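Local atomic coordinates of lactaldehyde dehydrogenase (Escherichia coli, PDB entry 2IMP), a protein that catalyses the irreversible NAD-dependent oxidation of L-lactaldehyde, formed from L-fucose and L-rhamnose, to L-lactate, and also oxidises glycolaldehyde. Residues H7-D12 and V16-D21; Q300-L305 and L369-R374; V312-P317 and Y365-L370. All blocks are in the same frame, centred on the assembly; numbering follows the deposited sequence.

Overall arrangement
The three contacts lie in two regions of one aldehyde dehydrogenase subunit. Interaction 1 comes first along the chain, in the small four-stranded sheet near the N-terminus. Interactions 2 and 3 end on the same piece of chain: both use strand 368-371 and share L369 and L370, with centres about 17 Å apart. As the chain moves from helix 298-310 (interaction 2) into the following loop (interaction 3), its contacts step back from the strand to the prolines before it, so one continuous piece covers both the strand and its entry. The centres of interactions 1 and 2 are about 51 Å apart, on opposite sides of the chain's centre; both later contacts lie away from the bound lactate and NADH.

Interaction 1. Residues H7-D12 and V16-D21; sequences HPMYID and VTWRGD
M9 and V16 form an antiparallel, hydrogen-bonded pair in a beta hairpin, where strand 5-11 meets the short strand 14-16 at the outer edge of the small N-terminal sheet. Two backbone bonds join the pair. V16 N donates to M9 O at 2.8 Å with an N-H...O angle of 164°. The return bond from M9 N to V16 O is longer, 3.3 Å, and more bent, at 144°. Just before the pair, P8 touches the partner backbone with one ring carbon, CB, 3.4 Å from V16 O. Beyond T17 the segments separate, and a water spans the gap, donating to H7 O and accepting from W18 N.

The side chains of M9 and W18 run side by side in the same direction. M9 sets its CG anti to the carbonyl carbon (chi1 -68°), then bends at chi3; M9 CE comes obliquely to the six-membered ring, 3.7 Å from both W18 CE3 and W18 CZ3. W18 turns its CG anti to its own backbone N, which lifts the ring alongside the methionine; its NE1 is hydrogen-bonded to A22 O, and W23 meets the ring edge-to-face. P39 and D45 touch both M9 and W18, tying the hairpin to strand 34-39 and helix 43-62. The side chain of K176, which binds NAD+, is about 8 Å from that of M9. I11 CB lies 4.3 Å from V16 CG2. On one indole face of W18, G20 N sits 3.4 Å above the ring plane, offset toward the rim.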
ATOM      1  N   HIS A   7      36.215 -23.749  17.184  1.00 23.49           N
ATOM      2  CA  HIS A   7      35.668 -23.030  16.042  1.00 20.42           C
ATOM      3  C   HIS A   7      36.376 -21.741  15.596  1.00 18.86           C
ATOM      4  O   HIS A   7      36.886 -20.971  16.412  1.00 18.23           O
ATOM      5  CB  HIS A   7      34.191 -22.707  16.302  1.00 19.43           C
ATOM      6  CG  HIS A   7      33.308 -23.916  16.375  1.00 17.96           C
ATOM      7  ND1 HIS A   7      33.170 -24.798  15.325  1.00 17.58           N
ATOM      8  CD2 HIS A   7      32.512 -24.381  17.363  1.00 17.87           C
ATOM      9  CE1 HIS A   7      32.325 -25.756  15.665  1.00 16.66           C
ATOM     10  NE2 HIS A   7      31.910 -25.526  16.899  1.00 16.75           N
ATOM     11  N   PRO A   8      36.430 -21.523  14.272  1.00 18.09           N
ATOM     12  CA  PRO A   8      37.045 -20.336  13.680  1.00 16.43           C
ATOM     13  C   PRO A   8      35.889 -19.369  13.339  1.00 18.41           C
ATOM     14  O   PRO A   8      34.723 -19.779  13.295  1.00 16.60           O
ATOM     15  CB  PRO A   8      37.679 -20.879  12.412  1.00 17.36           C
ATOM     16  CG  PRO A   8      36.649 -21.877  11.965  1.00 16.70           C
ATOM     17  CD  PRO A   8      36.272 -22.582  13.255  1.00 15.90           C
ATOM     18  N   MET A   9      36.215 -18.104  13.115  1.00 17.20           N
ATOM     19  CA  MET A   9      35.198 -17.149  12.724  1.00 17.03           C
ATOM     20  C   MET A   9      35.037 -17.151  11.194  1.00 16.55           C
ATOM     21  O   MET A   9      35.852 -17.747  10.484  1.00 17.55           O
ATOM     22  CB  MET A   9      35.571 -15.737  13.198  1.00 16.13           C
ATOM     23  CG  MET A   9      35.541 -15.551  14.716  1.00 17.55           C
ATOM     24  SD  MET A   9      35.908 -13.850  15.254  1.00 18.15           S
ATOM     25  CE  MET A   9      36.947 -14.171  16.699  1.00 16.13           C
ATOM     26  N   TYR A  10      33.981 -16.530  10.696  1.00 13.94           N
ATOM     27  CA  TYR A  10      33.800 -16.453   9.259  1.00 13.85           C
ATOM     28  C   TYR A  10      33.831 -14.993   8.810  1.00 14.19           C
ATOM     29  O   TYR A  10      32.857 -14.261   8.977  1.00 13.81           O
ATOM     30  CB  TYR A  10      32.486 -17.106   8.831  1.00 13.09           C
ATOM     31  CG  TYR A  10      32.409 -17.336   7.343  1.00 13.83           C
ATOM     32  CD1 TYR A  10      33.187 -18.323   6.730  1.00 13.72           C
ATOM     33  CD2 TYR A  10      31.581 -16.551   6.537  1.00 12.29           C
ATOM     34  CE1 TYR A  10      33.132 -18.530   5.346  1.00 14.41           C
ATOM     35  CE2 TYR A  10      31.521 -16.747   5.155  1.00 12.89           C
ATOM     36  CZ  TYR A  10      32.300 -17.731   4.567  1.00 14.76           C
ATOM     37  OH  TYR A  10      32.250 -17.914   3.209  1.00 13.95           O
ATOM     38  N   ILE A  11      34.975 -14.584   8.273  1.00 15.84           N
ATOM     39  CA  ILE A  11      35.182 -13.212   7.844  1.00 16.69           C
ATOM     40  C   ILE A  11      35.647 -13.045   6.382  1.00 17.38           C
ATOM     41  O   ILE A  11      36.608 -13.675   5.944  1.00 18.70           O
ATOM     42  CB  ILE A  11      36.205 -12.529   8.779  1.00 16.64           C
ATOM     43  CG1 ILE A  11      35.682 -12.575  10.218  1.00 18.99           C
ATOM     44  CG2 ILE A  11      36.460 -11.090   8.333  1.00 16.33           C
ATOM     45  CD1 ILE A  11      36.716 -12.225  11.277  1.00 18.46           C
ATOM     46  N   ASP A  12      34.940 -12.189   5.653  1.00 14.77           N
ATOM     47  CA  ASP A  12      35.235 -11.897   4.259  1.00 14.72           C
ATOM     48  C   ASP A  12      35.328 -13.124   3.314  1.00 14.65           C
ATOM     49  O   ASP A  12      36.279 -13.256   2.537  1.00 11.39           O
ATOM     50  CB  ASP A  12      36.521 -11.060   4.162  1.00 15.06           C
ATOM     51  CG  ASP A  12      36.682 -10.378   2.804  1.00 16.47           C
ATOM     52  OD1 ASP A  12      35.704 -10.346   2.025  1.00 15.86           O
ATOM     53  OD2 ASP A  12      37.784  -9.862   2.521  1.00 15.02           O
ATOM     54  N   VAL A  16      38.427 -18.032   9.360  1.00 22.90           N
ATOM     55  CA  VAL A  16      39.696 -17.558   9.883  1.00 24.35           C
ATOM     56  C   VAL A  16      40.062 -18.152  11.251  1.00 24.92           C
ATOM     57  O   VAL A  16      39.365 -17.928  12.241  1.00 25.39           O
ATOM     58  CB  VAL A  16      39.707 -16.013   9.996  1.00 24.89           C
ATOM     59  CG1 VAL A  16      41.056 -15.536  10.523  1.00 27.06           C
ATOM     60  CG2 VAL A  16      39.428 -15.392   8.639  1.00 26.27           C
ATOM     61  N   THR A  17      41.151 -18.911  11.287  1.00 26.49           N
ATOM     62  CA  THR A  17      41.595 -19.522  12.531  1.00 28.98           C
ATOM     63  C   THR A  17      42.010 -18.506  13.610  1.00 30.33           C
ATOM     64  O   THR A  17      42.832 -17.625  13.369  1.00 32.72           O
ATOM     65  CB  THR A  17      42.778 -20.498  12.295  1.00 29.77           C
ATOM     66  OG1 THR A  17      42.331 -21.613  11.512  1.00 29.12           O
ATOM     67  CG2 THR A  17      43.324 -21.008  13.626  1.00 29.35           C
ATOM     68  N   TRP A  18      41.424 -18.656  14.790  1.00 32.44           N
ATOM     69  CA  TRP A  18      41.697 -17.785  15.922  1.00 36.33           C
ATOM     70  C   TRP A  18      43.139 -17.886  16.467  1.00 39.55           C
ATOM     71  O   TRP A  18      43.593 -18.967  16.840  1.00 40.94           O
ATOM     72  CB  TRP A  18      40.710 -18.111  17.036  1.00 34.11           C
ATOM     73  CG  TRP A  18      40.894 -17.333  18.295  1.00 33.72           C
ATOM     74  CD1 TRP A  18      41.152 -17.841  19.537  1.00 32.22           C
ATOM     75  CD2 TRP A  18      40.723 -15.920  18.466  1.00 31.50           C
ATOM     76  NE1 TRP A  18      41.145 -16.835  20.471  1.00 32.49           N
ATOM     77  CE2 TRP A  18      40.890 -15.650  19.844  1.00 31.88           C
ATOM     78  CE3 TRP A  18      40.451 -14.864  17.590  1.00 30.06           C
ATOM     79  CZ2 TRP A  18      40.778 -14.356  20.367  1.00 29.14           C
ATOM     80  CZ3 TRP A  18      40.342 -13.580  18.111  1.00 29.97           C
ATOM     81  CH2 TRP A  18      40.511 -13.338  19.488  1.00 31.63           C
ATOM     82  N   ARG A  19      43.837 -16.756  16.512  1.00 43.29           N
ATOM     83  CA  ARG A  19      45.207 -16.733  17.009  1.00 46.81           C
ATOM     84  C   ARG A  19      45.347 -16.299  18.483  1.00 47.99           C
ATOM     85  O   ARG A  19      46.440 -16.341  19.050  1.00 49.47           O
ATOM     86  CB  ARG A  19      46.074 -15.831  16.124  1.00 47.53           C
ATOM     87  CG  ARG A  19      46.162 -16.295  14.677  1.00 50.29           C
ATOM     88  CD  ARG A  19      46.569 -17.763  14.597  1.00 51.67           C
ATOM     89  NE  ARG A  19      46.592 -18.260  13.224  1.00 52.96           N
ATOM     90  CZ  ARG A  19      46.774 -19.537  12.898  1.00 53.22           C
ATOM     91  NH1 ARG A  19      46.951 -20.447  13.848  1.00 52.35           N
ATOM     92  NH2 ARG A  19      46.780 -19.905  11.623  1.00 53.10           N
ATOM     93  N   GLY A  20      44.237 -15.887  19.086  1.00 48.73           N
ATOM     94  CA  GLY A  20      44.272 -15.470  20.475  1.00 48.63           C
ATOM     95  C   GLY A  20      44.499 -16.656  21.392  1.00 49.31           C
ATOM     96  O   GLY A  20      44.421 -17.810  20.963  1.00 49.16           O
ATOM     97  N   ASP A  21      44.785 -16.373  22.659  1.00 49.56           N
ATOM     98  CA  ASP A  21      45.024 -17.424  23.642  1.00 48.95           C
ATOM     99  C   ASP A  21      43.794 -17.769  24.494  1.00 47.09           C
ATOM    100  O   ASP A  21      43.743 -18.820  25.136  1.00 47.47           O
ATOM    101  CB  ASP A  21      46.172 -17.022  24.572  1.00 51.51           C
ATOM    102  CG  ASP A  21      47.510 -16.979  23.864  1.00 53.89           C
ATOM    103  OD1 ASP A  21      48.484 -16.483  24.471  1.00 55.38           O
ATOM    104  OD2 ASP A  21      47.590 -17.448  22.706  1.00 54.27           O
TER
HETATM  105  O   HOH W   1      39.771 -20.874  15.522  1.00 32.51           O

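Interaction 2. Residues Q300-L305 and L369-R374; sequences QFVNRL and LLLDVR
This is an apolar helix-to-sheet contact: V302 and L305 of helix 298-310 pack on L371 and L369 of strand 368-371, in the Rossmann-like alpha/beta domain of the aldehyde dehydrogenase fold that carries the catalytic cysteine. Helix and strand run nearly antiparallel, at 160°, and the axes of helix 300-305 and strand 369-371 come within 10.8 Å, so the two backbones are separated by a layer of side chains.

V302 and L371 reach toward each other tip to tip. V302 holds CG1 anti to its backbone N (chi1 -180°), which sends this methyl across to the strand while CG2 lies beside the backbone N. On the leucine, CG stands anti to the carbonyl carbon (chi1 -53°), and the fork of its two methyls receives the valine: V302 CG1 is 3.5 Å from L371 CD1, tighter than a usual carbon-carbon contact, and 3.8 Å from L371 CD2. One helical turn on, the meeting is slacker, with L305 CD2 4.4 Å from L369 CD1. L369 also brings its other methyl, CD2, to within 4.4 Å of the carbonyl oxygen of V302, so its two methyls reach V302 and L305 separately.

The strand is held on both flanks, by backbone bonds of L369 and L371 to strand 350-353 and of L370 to strand 388-394. F301, on another side of the helix, packs on L266 and I273 of helix 266-274. Between the two segments the touching side chains are wholly hydrocarbon, and L305 N bonds to F301 O within the helix; the contact is consistent with dispersion and the exclusion of water, and any selectivity probably comes from how the branched methyls fit.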
ATOM      1  N   GLN A 300     -12.380 -25.279  37.952  1.00 38.23           N
ATOM      2  CA  GLN A 300     -12.259 -26.231  36.862  1.00 39.19           C
ATOM      3  C   GLN A 300     -10.927 -26.070  36.096  1.00 38.90           C
ATOM      4  O   GLN A 300     -10.188 -27.036  35.898  1.00 38.22           O
ATOM      5  CB  GLN A 300     -13.412 -26.058  35.874  1.00 40.80           C
ATOM      6  CG  GLN A 300     -14.717 -26.714  36.274  1.00 43.40           C
ATOM      7  CD  GLN A 300     -15.809 -26.461  35.251  1.00 45.68           C
ATOM      8  OE1 GLN A 300     -16.293 -25.338  35.110  1.00 46.95           O
ATOM      9  NE2 GLN A 300     -16.190 -27.503  34.518  1.00 46.29           N
ATOM     10  N   PHE A 301     -10.640 -24.835  35.685  1.00 37.91           N
ATOM     11  CA  PHE A 301      -9.420 -24.538  34.945  1.00 36.49           C
ATOM     12  C   PHE A 301      -8.121 -24.927  35.680  1.00 35.95           C
ATOM     13  O   PHE A 301      -7.274 -25.622  35.122  1.00 36.23           O
ATOM     14  CB  PHE A 301      -9.360 -23.048  34.587  1.00 36.07           C
ATOM     15  CG  PHE A 301      -8.150 -22.680  33.770  1.00 34.82           C
ATOM     16  CD1 PHE A 301      -8.102 -22.963  32.410  1.00 34.34           C
ATOM     17  CD2 PHE A 301      -7.041 -22.100  34.370  1.00 33.34           C
ATOM     18  CE1 PHE A 301      -6.960 -22.686  31.663  1.00 34.37           C
ATOM     19  CE2 PHE A 301      -5.895 -21.820  33.633  1.00 34.86           C
ATOM     20  CZ  PHE A 301      -5.857 -22.111  32.278  1.00 33.86           C
ATOM     21  N   VAL A 302      -7.976 -24.472  36.922  1.00 36.77           N
ATOM     22  CA  VAL A 302      -6.782 -24.786  37.698  1.00 39.09           C
ATOM     23  C   VAL A 302      -6.513 -26.298  37.842  1.00 40.42           C
ATOM     24  O   VAL A 302      -5.362 -26.736  37.809  1.00 41.19           O
ATOM     25  CB  VAL A 302      -6.848 -24.155  39.103  1.00 40.33           C
ATOM     26  CG1 VAL A 302      -5.586 -24.492  39.884  1.00 39.73           C
ATOM     27  CG2 VAL A 302      -7.004 -22.644  38.983  1.00 41.24           C
ATOM     28  N   ASN A 303      -7.577 -27.080  38.002  1.00 42.88           N
ATOM     29  CA  ASN A 303      -7.434 -28.528  38.114  1.00 44.41           C
ATOM     30  C   ASN A 303      -6.929 -29.179  36.811  1.00 43.32           C
ATOM     31  O   ASN A 303      -5.946 -29.919  36.820  1.00 42.43           O
ATOM     32  CB  ASN A 303      -8.764 -29.167  38.531  1.00 47.63           C
ATOM     33  CG  ASN A 303      -9.032 -29.034  40.020  1.00 51.95           C
ATOM     34  OD1 ASN A 303      -8.256 -29.522  40.849  1.00 54.33           O
ATOM     35  ND2 ASN A 303     -10.133 -28.371  40.371  1.00 52.45           N
ATOM     36  N   ARG A 304      -7.607 -28.899  35.703  1.00 43.68           N
ATOM     37  CA  ARG A 304      -7.174 -29.448  34.427  1.00 44.13           C
ATOM     38  C   ARG A 304      -5.744 -29.023  34.083  1.00 42.06           C
ATOM     39  O   ARG A 304      -4.951 -29.823  33.590  1.00 42.06           O
ATOM     40  CB  ARG A 304      -8.121 -29.027  33.300  1.00 46.83           C
ATOM     41  CG  ARG A 304      -9.490 -29.682  33.374  1.00 51.49           C
ATOM     42  CD  ARG A 304     -10.267 -29.507  32.078  1.00 54.98           C
ATOM     43  NE  ARG A 304     -11.603 -30.095  32.165  1.00 58.36           N
ATOM     44  CZ  ARG A 304     -12.470 -30.140  31.158  1.00 60.35           C
ATOM     45  NH1 ARG A 304     -12.148 -29.633  29.975  1.00 62.01           N
ATOM     46  NH2 ARG A 304     -13.665 -30.689  31.336  1.00 61.36           N
ATOM     47  N   LEU A 305      -5.428 -27.760  34.359  1.00 40.52           N
ATOM     48  CA  LEU A 305      -4.089 -27.254  34.103  1.00 38.94           C
ATOM     49  C   LEU A 305      -3.042 -27.957  34.984  1.00 37.44           C
ATOM     50  O   LEU A 305      -1.937 -28.266  34.534  1.00 37.81           O
ATOM     51  CB  LEU A 305      -4.037 -25.736  34.337  1.00 39.24           C
ATOM     52  CG  LEU A 305      -2.701 -25.031  34.062  1.00 39.80           C
ATOM     53  CD1 LEU A 305      -2.276 -25.267  32.620  1.00 38.98           C
ATOM     54  CD2 LEU A 305      -2.832 -23.542  34.341  1.00 38.79           C
ATOM     55  N   LEU A 369       3.589 -24.796  39.278  1.00 30.76           N
ATOM     56  CA  LEU A 369       2.318 -24.095  39.254  1.00 30.49           C
ATOM     57  C   LEU A 369       2.069 -23.300  40.547  1.00 31.59           C
ATOM     58  O   LEU A 369       2.005 -23.876  41.633  1.00 31.26           O
ATOM     59  CB  LEU A 369       1.176 -25.089  39.039  1.00 30.38           C
ATOM     60  CG  LEU A 369      -0.235 -24.500  39.056  1.00 29.83           C
ATOM     61  CD1 LEU A 369      -0.362 -23.433  37.981  1.00 31.19           C
ATOM     62  CD2 LEU A 369      -1.250 -25.608  38.837  1.00 29.11           C
ATOM     63  N   LEU A 370       1.947 -21.985  40.417  1.00 31.97           N
ATOM     64  CA  LEU A 370       1.712 -21.134  41.571  1.00 32.40           C
ATOM     65  C   LEU A 370       0.306 -20.516  41.611  1.00 33.43           C
ATOM     66  O   LEU A 370      -0.140 -19.892  40.647  1.00 34.66           O
ATOM     67  CB  LEU A 370       2.766 -20.024  41.623  1.00 31.84           C
ATOM     68  CG  LEU A 370       4.223 -20.499  41.642  1.00 31.43           C
ATOM     69  CD1 LEU A 370       5.156 -19.298  41.667  1.00 29.85           C
ATOM     70  CD2 LEU A 370       4.461 -21.386  42.853  1.00 32.56           C
ATOM     71  N   LEU A 371      -0.386 -20.715  42.729  1.00 33.90           N
ATOM     72  CA  LEU A 371      -1.725 -20.172  42.892  1.00 33.34           C
ATOM     73  C   LEU A 371      -1.798 -19.030  43.930  1.00 33.59           C
ATOM     74  O   LEU A 371      -0.797 -18.686  44.554  1.00 32.08           O
ATOM     75  CB  LEU A 371      -2.702 -21.293  43.269  1.00 33.86           C
ATOM     76  CG  LEU A 371      -2.723 -22.528  42.354  1.00 34.10           C
ATOM     77  CD1 LEU A 371      -3.906 -23.422  42.734  1.00 32.26           C
ATOM     78  CD2 LEU A 371      -2.836 -22.107  40.891  1.00 32.25           C
ATOM     79  N   ASP A 372      -2.981 -18.458  44.104  1.00 36.42           N
ATOM     80  CA  ASP A 372      -3.148 -17.353  45.039  1.00 39.20           C
ATOM     81  C   ASP A 372      -2.092 -16.247  44.866  1.00 40.06           C
ATOM     82  O   ASP A 372      -1.664 -15.612  45.830  1.00 40.69           O
ATOM     83  CB  ASP A 372      -3.127 -17.859  46.483  1.00 40.32           C
ATOM     84  CG  ASP A 372      -4.299 -18.765  46.794  1.00 42.33           C
ATOM     85  OD1 ASP A 372      -5.428 -18.434  46.370  1.00 42.68           O
ATOM     86  OD2 ASP A 372      -4.096 -19.799  47.465  1.00 42.95           O
ATOM     87  N   VAL A 373      -1.667 -16.054  43.623  1.00 40.99           N
ATOM     88  CA  VAL A 373      -0.697 -15.025  43.298  1.00 41.24           C
ATOM     89  C   VAL A 373      -1.365 -13.650  43.140  1.00 41.87           C
ATOM     90  O   VAL A 373      -2.504 -13.557  42.687  1.00 41.41           O
ATOM     91  CB  VAL A 373       0.051 -15.361  41.987  1.00 41.40           C
ATOM     92  CG1 VAL A 373       1.081 -14.284  41.681  1.00 40.76           C
ATOM     93  CG2 VAL A 373       0.724 -16.720  42.107  1.00 41.20           C
ATOM     94  N   ARG A 374      -0.662 -12.598  43.533  1.00 43.93           N
ATOM     95  CA  ARG A 374      -1.206 -11.255  43.418  1.00 45.63           C
ATOM     96  C   ARG A 374      -0.486 -10.392  42.367  1.00 45.18           C
ATOM     97  O   ARG A 374       0.741 -10.427  42.258  1.00 43.93           O
ATOM     98  CB  ARG A 374      -1.154 -10.547  44.777  1.00 48.22           C
ATOM     99  CG  ARG A 374      -1.978 -11.211  45.868  1.00 50.94           C
ATOM    100  CD  ARG A 374      -1.865 -10.444  47.177  1.00 55.11           C
ATOM    101  NE  ARG A 374      -2.634 -11.068  48.252  1.00 59.51           N
ATOM    102  CZ  ARG A 374      -2.786 -10.550  49.469  1.00 61.11           C
ATOM    103  NH1 ARG A 374      -2.219  -9.389  49.779  1.00 61.56           N
ATOM    104  NH2 ARG A 374      -3.508 -11.193  50.379  1.00 61.09           N
TER

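Interaction 3. Residues V312-P317 and Y365-L370; sequences VQFGNP and YPPTLL
V312-P317 and Y365-L370 approach through extended, irregular chain at one end of each segment, with V312 opposite P367 and F314 opposite P366 at CA-CA distances of 7.1 and 7.3 Å. Residues 366 and 367 are consecutive prolines leading into strand 368-371, while the facing segment is a loop that has just left helix 298-310.

V312 directs CG1 anti to its backbone N (chi1 173°), and V312 CG1 meets P367 CG at 3.6 Å. Behind it, V312 CB is 3.9 Å from P367 CG. The same proline ring also touches F314: P367 CD lies 4.0 Å from F314 CD2, so neighbouring corners of the P367 ring meet the valine and the phenyl group, CG the one and CD the other. F314 takes the crowded position between backbone N and carbonyl carbon (chi1 63°), swinging its ring alongside P366, where F314 CE2 is 4.0 Å from both CA and CB of P366.

In this alpha/beta domain of the aldehyde dehydrogenase fold, the contact joins the loop between helices 298-310 and 331-346 to the entry of a sheet strand. V358, from another loop, also packs on F314, and G315 bonds through its backbone to M325. The exit from the proline pair is fixed by T368, whose OG1 donates to P366 O at 2.8 Å, tilted 35° from the carbonyl plane, and is also hydrogen-bonded to G355 N.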
ATOM      1  N   VAL A 312       4.021 -33.506  32.216  1.00 33.19           N
ATOM      2  CA  VAL A 312       5.212 -32.945  31.592  1.00 32.50           C
ATOM      3  C   VAL A 312       6.516 -33.516  32.171  1.00 32.63           C
ATOM      4  O   VAL A 312       6.890 -33.204  33.299  1.00 35.13           O
ATOM      5  CB  VAL A 312       5.243 -31.401  31.734  1.00 32.04           C
ATOM      6  CG1 VAL A 312       6.565 -30.850  31.225  1.00 31.20           C
ATOM      7  CG2 VAL A 312       4.096 -30.789  30.953  1.00 33.11           C
ATOM      8  N   GLN A 313       7.183 -34.363  31.395  1.00 33.06           N
ATOM      9  CA  GLN A 313       8.437 -34.972  31.817  1.00 32.96           C
ATOM     10  C   GLN A 313       9.676 -34.165  31.374  1.00 32.52           C
ATOM     11  O   GLN A 313       9.712 -33.635  30.263  1.00 31.24           O
ATOM     12  CB  GLN A 313       8.558 -36.381  31.232  1.00 35.78           C
ATOM     13  CG  GLN A 313       7.344 -37.276  31.437  1.00 38.68           C
ATOM     14  CD  GLN A 313       7.447 -38.153  32.670  1.00 39.94           C
ATOM     15  OE1 GLN A 313       7.394 -37.667  33.801  1.00 41.30           O
ATOM     16  NE2 GLN A 313       7.597 -39.456  32.454  1.00 39.56           N
ATOM     17  N   PHE A 314      10.675 -34.074  32.241  1.00 31.88           N
ATOM     18  CA  PHE A 314      11.888 -33.357  31.890  1.00 31.55           C
ATOM     19  C   PHE A 314      13.133 -34.256  31.893  1.00 31.51           C
ATOM     20  O   PHE A 314      13.158 -35.283  32.574  1.00 32.91           O
ATOM     21  CB  PHE A 314      12.089 -32.160  32.827  1.00 31.24           C
ATOM     22  CG  PHE A 314      12.295 -32.532  34.269  1.00 30.86           C
ATOM     23  CD1 PHE A 314      13.518 -33.032  34.707  1.00 31.68           C
ATOM     24  CD2 PHE A 314      11.267 -32.375  35.193  1.00 30.96           C
ATOM     25  CE1 PHE A 314      13.717 -33.359  36.048  1.00 32.24           C
ATOM     26  CE2 PHE A 314      11.455 -32.700  36.535  1.00 29.69           C
ATOM     27  CZ  PHE A 314      12.680 -33.195  36.963  1.00 29.84           C
ATOM     28  N   GLY A 315      14.142 -33.876  31.119  1.00 30.70           N
ATOM     29  CA  GLY A 315      15.358 -34.666  31.058  1.00 29.21           C
ATOM     30  C   GLY A 315      16.234 -34.338  29.862  1.00 29.44           C
ATOM     31  O   GLY A 315      16.005 -33.352  29.157  1.00 28.23           O
ATOM     32  N   ASN A 316      17.248 -35.169  29.643  1.00 28.85           N
ATOM     33  CA  ASN A 316      18.178 -34.993  28.534  1.00 29.30           C
ATOM     34  C   ASN A 316      17.517 -35.198  27.141  1.00 29.69           C
ATOM     35  O   ASN A 316      17.152 -36.317  26.778  1.00 29.22           O
ATOM     36  CB  ASN A 316      19.342 -35.973  28.695  1.00 29.08           C
ATOM     37  CG  ASN A 316      20.468 -35.702  27.727  1.00 28.97           C
ATOM     38  OD1 ASN A 316      20.237 -35.335  26.576  1.00 32.98           O
ATOM     39  ND2 ASN A 316      21.699 -35.900  28.181  1.00 27.70           N
ATOM     40  N   PRO A 317      17.374 -34.113  26.359  1.00 29.40           N
ATOM     41  CA  PRO A 317      16.766 -34.145  25.023  1.00 29.16           C
ATOM     42  C   PRO A 317      17.411 -35.182  24.077  1.00 28.49           C
ATOM     43  O   PRO A 317      16.728 -35.823  23.282  1.00 28.66           O
ATOM     44  CB  PRO A 317      16.975 -32.720  24.508  1.00 28.33           C
ATOM     45  CG  PRO A 317      17.043 -31.910  25.746  1.00 30.51           C
ATOM     46  CD  PRO A 317      17.878 -32.765  26.662  1.00 29.90           C
ATOM     47  N   TYR A 365      14.702 -27.771  36.188  1.00 31.99           N
ATOM     48  CA  TYR A 365      13.716 -27.216  37.096  1.00 31.65           C
ATOM     49  C   TYR A 365      12.326 -27.784  36.762  1.00 31.76           C
ATOM     50  O   TYR A 365      11.863 -27.677  35.629  1.00 31.46           O
ATOM     51  CB  TYR A 365      13.676 -25.689  37.026  1.00 31.16           C
ATOM     52  CG  TYR A 365      12.995 -25.085  38.235  1.00 31.38           C
ATOM     53  CD1 TYR A 365      13.672 -24.963  39.448  1.00 31.04           C
ATOM     54  CD2 TYR A 365      11.652 -24.709  38.191  1.00 31.57           C
ATOM     55  CE1 TYR A 365      13.029 -24.486  40.589  1.00 31.72           C
ATOM     56  CE2 TYR A 365      10.998 -24.232  39.326  1.00 31.65           C
ATOM     57  CZ  TYR A 365      11.694 -24.129  40.523  1.00 30.99           C
ATOM     58  OH  TYR A 365      11.050 -23.699  41.656  1.00 31.22           O
ATOM     59  N   PRO A 366      11.657 -28.392  37.745  1.00 31.92           N
ATOM     60  CA  PRO A 366      10.334 -28.982  37.532  1.00 32.10           C
ATOM     61  C   PRO A 366       9.196 -28.013  37.160  1.00 32.21           C
ATOM     62  O   PRO A 366       9.160 -26.869  37.617  1.00 33.20           O
ATOM     63  CB  PRO A 366      10.066 -29.690  38.854  1.00 32.96           C
ATOM     64  CG  PRO A 366      10.687 -28.751  39.837  1.00 32.26           C
ATOM     65  CD  PRO A 366      12.016 -28.427  39.174  1.00 32.43           C
ATOM     66  N   PRO A 367       8.263 -28.472  36.311  1.00 30.68           N
ATOM     67  CA  PRO A 367       7.144 -27.623  35.921  1.00 30.67           C
ATOM     68  C   PRO A 367       6.499 -27.148  37.238  1.00 31.37           C
ATOM     69  O   PRO A 367       6.097 -27.960  38.074  1.00 30.67           O
ATOM     70  CB  PRO A 367       6.250 -28.578  35.139  1.00 30.53           C
ATOM     71  CG  PRO A 367       7.245 -29.461  34.467  1.00 29.65           C
ATOM     72  CD  PRO A 367       8.225 -29.754  35.584  1.00 31.27           C
ATOM     73  N   THR A 368       6.420 -25.839  37.414  1.00 31.79           N
ATOM     74  CA  THR A 368       5.869 -25.292  38.637  1.00 31.41           C
ATOM     75  C   THR A 368       4.587 -24.471  38.466  1.00 31.69           C
ATOM     76  O   THR A 368       4.505 -23.586  37.618  1.00 31.82           O
ATOM     77  CB  THR A 368       6.925 -24.429  39.344  1.00 31.71           C
ATOM     78  OG1 THR A 368       8.076 -25.235  39.623  1.00 30.34           O
ATOM     79  CG2 THR A 368       6.377 -23.852  40.638  1.00 32.13           C
ATOM     80  N   LEU A 369       3.589 -24.796  39.278  1.00 30.76           N
ATOM     81  CA  LEU A 369       2.318 -24.095  39.254  1.00 30.49           C
ATOM     82  C   LEU A 369       2.069 -23.300  40.547  1.00 31.59           C
ATOM     83  O   LEU A 369       2.005 -23.876  41.633  1.00 31.26           O
ATOM     84  CB  LEU A 369       1.176 -25.089  39.039  1.00 30.38           C
ATOM     85  CG  LEU A 369      -0.235 -24.500  39.056  1.00 29.83           C
ATOM     86  CD1 LEU A 369      -0.362 -23.433  37.981  1.00 31.19           C
ATOM     87  CD2 LEU A 369      -1.250 -25.608  38.837  1.00 29.11           C
ATOM     88  N   LEU A 370       1.947 -21.985  40.417  1.00 31.97           N
ATOM     89  CA  LEU A 370       1.712 -21.134  41.571  1.00 32.40           C
ATOM     90  C   LEU A 370       0.306 -20.516  41.611  1.00 33.43           C
ATOM     91  O   LEU A 370      -0.140 -19.892  40.647  1.00 34.66           O
ATOM     92  CB  LEU A 370       2.766 -20.024  41.623  1.00 31.84           C
ATOM     93  CG  LEU A 370       4.223 -20.499  41.642  1.00 31.43           C
ATOM     94  CD1 LEU A 370       5.156 -19.298  41.667  1.00 29.85           C
ATOM     95  CD2 LEU A 370       4.461 -21.386  42.853  1.00 32.56           C
TER